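Local coordinates for protein 4-amino-4-deoxy-L-arabinose transferase or related glycosyltransferases of PMT family (Cupriavidus metallidurans, PDB 5EZM) that probably transfers aminoarabinose from a polyprenyl-phosphate carrier to lipid A, as a zinc-containing, membrane-embedded glycosyltransferase of the GT-C fold, at residues A[47-52]-A[110-115]. Residues are numbered along the deposited sequence; the frame is centred on the assembly and turned at random.
With MPG ([(Z)-octadec-9-enyl] (2R)-2,3-bis(oxidanyl)propanoate), chain B; MPG ([(Z)-octadec-9-enyl] (2R)-2,3-bis(oxidanyl)propanoate), chain C.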
ATOM      1  N   VAL A  47       5.274  12.382  10.047  1.00 64.45           N
ATOM      2  CA  VAL A  47       6.563  12.929   9.625  1.00 62.84           C
ATOM      3  C   VAL A  47       7.268  11.959   8.682  1.00 63.26           C
ATOM      4  O   VAL A  47       7.750  12.346   7.609  1.00 64.42           O
ATOM      5  CB  VAL A  47       7.433  13.268  10.848  1.00 59.87           C
ATOM      6  CG1 VAL A  47       8.872  13.538  10.420  1.00 59.75           C
ATOM      7  CG2 VAL A  47       6.856  14.466  11.587  1.00 57.66           C
ATOM      8  N   SER A  48       7.305  10.675   9.052  1.00 62.39           N
ATOM      9  CA  SER A  48       7.946   9.667   8.214  1.00 62.42           C
ATOM     10  C   SER A  48       7.330   9.578   6.823  1.00 63.38           C
ATOM     11  O   SER A  48       7.958   9.022   5.914  1.00 64.48           O
ATOM     12  CB  SER A  48       7.885   8.300   8.897  1.00 62.54           C
ATOM     13  OG  SER A  48       6.554   7.970   9.251  1.00 63.26           O
ATOM     14  N   LEU A  49       6.119  10.111   6.633  1.00 61.44           N
ATOM     15  CA  LEU A  49       5.529  10.122   5.301  1.00 59.30           C
ATOM     16  C   LEU A  49       6.341  10.969   4.328  1.00 61.45           C
ATOM     17  O   LEU A  49       6.435  10.630   3.143  1.00 60.91           O
ATOM     18  CB  LEU A  49       4.093  10.640   5.363  1.00 57.74           C
ATOM     19  CG  LEU A  49       3.032   9.738   5.986  1.00 56.68           C
ATOM     20  CD1 LEU A  49       1.690  10.448   5.978  1.00 55.35           C
ATOM     21  CD2 LEU A  49       2.950   8.418   5.241  1.00 55.53           C
ATOM     22  N   ASP A  50       6.936  12.062   4.804  1.00 63.93           N
ATOM     23  CA  ASP A  50       7.563  13.056   3.939  1.00 65.90           C
ATOM     24  C   ASP A  50       9.084  12.988   4.003  1.00 66.33           C
ATOM     25  O   ASP A  50       9.768  14.012   3.983  1.00 67.11           O
ATOM     26  CB  ASP A  50       7.087  14.459   4.300  1.00 70.50           C
ATOM     27  CG  ASP A  50       7.338  15.463   3.195  1.00 76.23           C
ATOM     28  OD1 ASP A  50       7.219  15.092   2.007  1.00 77.70           O
ATOM     29  OD2 ASP A  50       7.654  16.628   3.518  1.00 79.95           O
ATOM     30  N   MET A  51       9.639  11.778   4.080  1.00 66.78           N
ATOM     31  CA  MET A  51      11.084  11.627   4.188  1.00 66.87           C
ATOM     32  C   MET A  51      11.657  10.658   3.160  1.00 66.21           C
ATOM     33  O   MET A  51      12.836  10.298   3.254  1.00 68.91           O
ATOM     34  CB  MET A  51      11.466  11.199   5.610  1.00 65.23           C
ATOM     35  CG  MET A  51      11.106  12.258   6.646  1.00 65.38           C
ATOM     36  SD  MET A  51      12.059  12.181   8.170  1.00 68.08           S
ATOM     37  CE  MET A  51      11.167  10.929   9.077  1.00 67.75           C
ATOM     38  N   ARG A  52      10.865  10.241   2.177  1.00 61.96           N
ATOM     39  CA  ARG A  52      11.351   9.409   1.089  1.00 59.58           C
ATOM     40  C   ARG A  52      10.802   9.939  -0.226  1.00 59.92           C
ATOM     41  O   ARG A  52       9.662  10.410  -0.282  1.00 62.65           O
ATOM     42  CB  ARG A  52      10.937   7.941   1.261  1.00 57.64           C
ATOM     43  CG  ARG A  52      11.357   7.301   2.573  1.00 57.53           C
ATOM     44  CD  ARG A  52      10.905   5.847   2.643  1.00 58.54           C
ATOM     45  NE  ARG A  52       9.455   5.708   2.541  1.00 60.90           N
ATOM     46  CZ  ARG A  52       8.809   5.343   1.436  1.00 63.31           C
ATOM     47  NH1 ARG A  52       9.484   5.072   0.327  1.00 64.00           N
ATOM     48  NH2 ARG A  52       7.485   5.247   1.439  1.00 63.61           N
ATOM     49  N   ALA A 110       0.798  12.546  -1.259  1.00 55.68           N
ATOM     50  CA  ALA A 110       0.526  11.401  -2.116  1.00 56.54           C
ATOM     51  C   ALA A 110       0.407  10.103  -1.327  1.00 56.68           C
ATOM     52  O   ALA A 110      -0.177   9.138  -1.833  1.00 55.57           O
ATOM     53  CB  ALA A 110       1.621  11.275  -3.174  1.00 57.00           C
ATOM     54  N   ARG A 111       0.946  10.059  -0.110  1.00 57.04           N
ATOM     55  CA  ARG A 111       0.858   8.890   0.755  1.00 55.59           C
ATOM     56  C   ARG A 111      -0.207   9.044   1.828  1.00 57.12           C
ATOM     57  O   ARG A 111      -0.232   8.260   2.780  1.00 59.36           O
ATOM     58  CB  ARG A 111       2.216   8.608   1.402  1.00 54.59           C
ATOM     59  CG  ARG A 111       3.279   8.148   0.409  1.00 55.67           C
ATOM     60  CD  ARG A 111       4.526   7.641   1.103  1.00 53.82           C
ATOM     61  NE  ARG A 111       5.592   8.633   1.113  1.00 55.23           N
ATOM     62  CZ  ARG A 111       6.687   8.565   0.361  1.00 54.90           C
ATOM     63  NH1 ARG A 111       6.866   7.544  -0.466  1.00 51.73           N
ATOM     64  NH2 ARG A 111       7.606   9.518   0.442  1.00 56.61           N
ATOM     65  N   LEU A 112      -1.095  10.029   1.689  1.00 56.91           N
ATOM     66  CA  LEU A 112      -2.028  10.340   2.767  1.00 58.87           C
ATOM     67  C   LEU A 112      -3.131   9.291   2.871  1.00 61.26           C
ATOM     68  O   LEU A 112      -3.541   8.918   3.979  1.00 61.70           O
ATOM     69  CB  LEU A 112      -2.615  11.733   2.547  1.00 59.08           C
ATOM     70  CG  LEU A 112      -3.141  12.444   3.789  1.00 62.83           C
ATOM     71  CD1 LEU A 112      -2.018  12.644   4.793  1.00 62.88           C
ATOM     72  CD2 LEU A 112      -3.767  13.775   3.406  1.00 65.65           C
ATOM     73  N   ALA A 113      -3.620   8.801   1.727  1.00 61.44           N
ATOM     74  CA  ALA A 113      -4.693   7.813   1.738  1.00 60.30           C
ATOM     75  C   ALA A 113      -4.275   6.544   2.471  1.00 60.52           C
ATOM     76  O   ALA A 113      -5.056   5.979   3.246  1.00 62.30           O
ATOM     77  CB  ALA A 113      -5.120   7.490   0.307  1.00 59.77           C
ATOM     78  N   VAL A 114      -3.042   6.084   2.249  1.00 58.35           N
ATOM     79  CA  VAL A 114      -2.617   4.842   2.886  1.00 57.48           C
ATOM     80  C   VAL A 114      -2.343   5.054   4.370  1.00 58.47           C
ATOM     81  O   VAL A 114      -2.585   4.153   5.184  1.00 59.66           O
ATOM     82  CB  VAL A 114      -1.399   4.249   2.152  1.00 53.24           C
ATOM     83  CG1 VAL A 114      -1.788   3.861   0.740  1.00 51.25           C
ATOM     84  CG2 VAL A 114      -0.248   5.230   2.126  1.00 51.96           C
ATOM     85  N   ALA A 115      -1.850   6.234   4.758  1.00 56.59           N
ATOM     86  CA  ALA A 115      -1.613   6.492   6.175  1.00 56.19           C
ATOM     87  C   ALA A 115      -2.928   6.546   6.939  1.00 58.55           C
ATOM     88  O   ALA A 115      -3.075   5.913   7.996  1.00 62.38           O
ATOM     89  CB  ALA A 115      -0.832   7.794   6.355  1.00 54.60           C
TER
HETATM   90  C2  MPG B 641       7.244  16.438   7.280  1.00 80.07           C
HETATM   91  C3  MPG B 641       5.814  16.949   7.146  1.00 77.99           C
HETATM   92  C4  MPG B 641       4.781  15.936   7.615  1.00 75.58           C
HETATM   93  C5  MPG B 641       3.353  16.411   7.306  1.00 75.47           C
HETATM   94  C6  MPG B 641       2.277  15.694   8.137  1.00 74.87           C
HETATM   95  C7  MPG B 641       0.872  16.273   7.873  1.00 73.24           C
HETATM   96  C8  MPG B 641      -0.235  15.557   8.682  1.00 72.41           C
HETATM   97  C9  MPG B 641      -1.653  15.865   8.143  1.00 72.29           C
HETATM   98  C10 MPG B 641      -2.735  14.941   8.766  1.00 73.47           C
HETATM   99  C11 MPG B 641      -4.085  15.021   8.020  1.00 75.27           C
HETATM  100  C12 MPG B 641      -5.229  14.239   8.754  1.00 74.87           C
HETATM  101  C1  MPG B 641       8.270  17.409   6.688  1.00 80.55           C
HETATM  102  C2  MPG C 622      13.331   7.685  13.346  1.00 77.73           C
HETATM  103  C3  MPG C 622      12.043   8.253  12.762  1.00 77.37           C
HETATM  104  C4  MPG C 622      12.140   9.744  12.476  1.00 76.30           C
HETATM  105  C5  MPG C 622      10.786  10.449  12.650  1.00 76.15           C
HETATM  106  C6  MPG C 622      10.941  11.929  13.033  1.00 76.77           C
HETATM  107  C1  MPG C 622      13.068   6.744  14.526  1.00 77.09           C
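In this GT-C membrane fold, Arg-111, at the N-cap position of helix 112-133, grips two backbone carbonyls in the connection between helix 31-47 and helix 58-72. Its NE and NH2 both donate to Leu-49 O, a side-on fork onto a single oxygen; NE (3.0 Å) arrives in the carbonyl plane on a lone pair, whereas NH2 lies nearly along the C=O axis. NH2 also donates to Arg-52 O, which sits in the guanidinium plane, although the donor stands above the plane of that carbonyl. Thus three N-H...O bonds fix the rotation of the group, while its chain, bent at chi3 (-101°), passes alongside the Leu-49 side chain, with CB 3.9 Å from Leu-49 CD2. Leu-49 also reaches across to the first turn of helix 112-133, where one methyl of its isopropyl end, CD1, lies 3.7 Å from Ala-115 CB. The Arg-52 side chain crosses that of Arg-111 at about a right angle and puts NH2 over one face of its guanidinium, the planes 44° apart. Arg-52 NH2 itself hydrogen-bonds to His-156 O. An alanine at Arg-52 would remove the guanidinium, and with it the bond to His-156 O, and would probably leave this face of Arg-111 less covered and the segment less firmly held. The two like charges are probably offset in part by Glu-59, whose OE2 forms a long, weak ion pair with Arg-52 NH2 and a salt bridge with Arg-111 NH1.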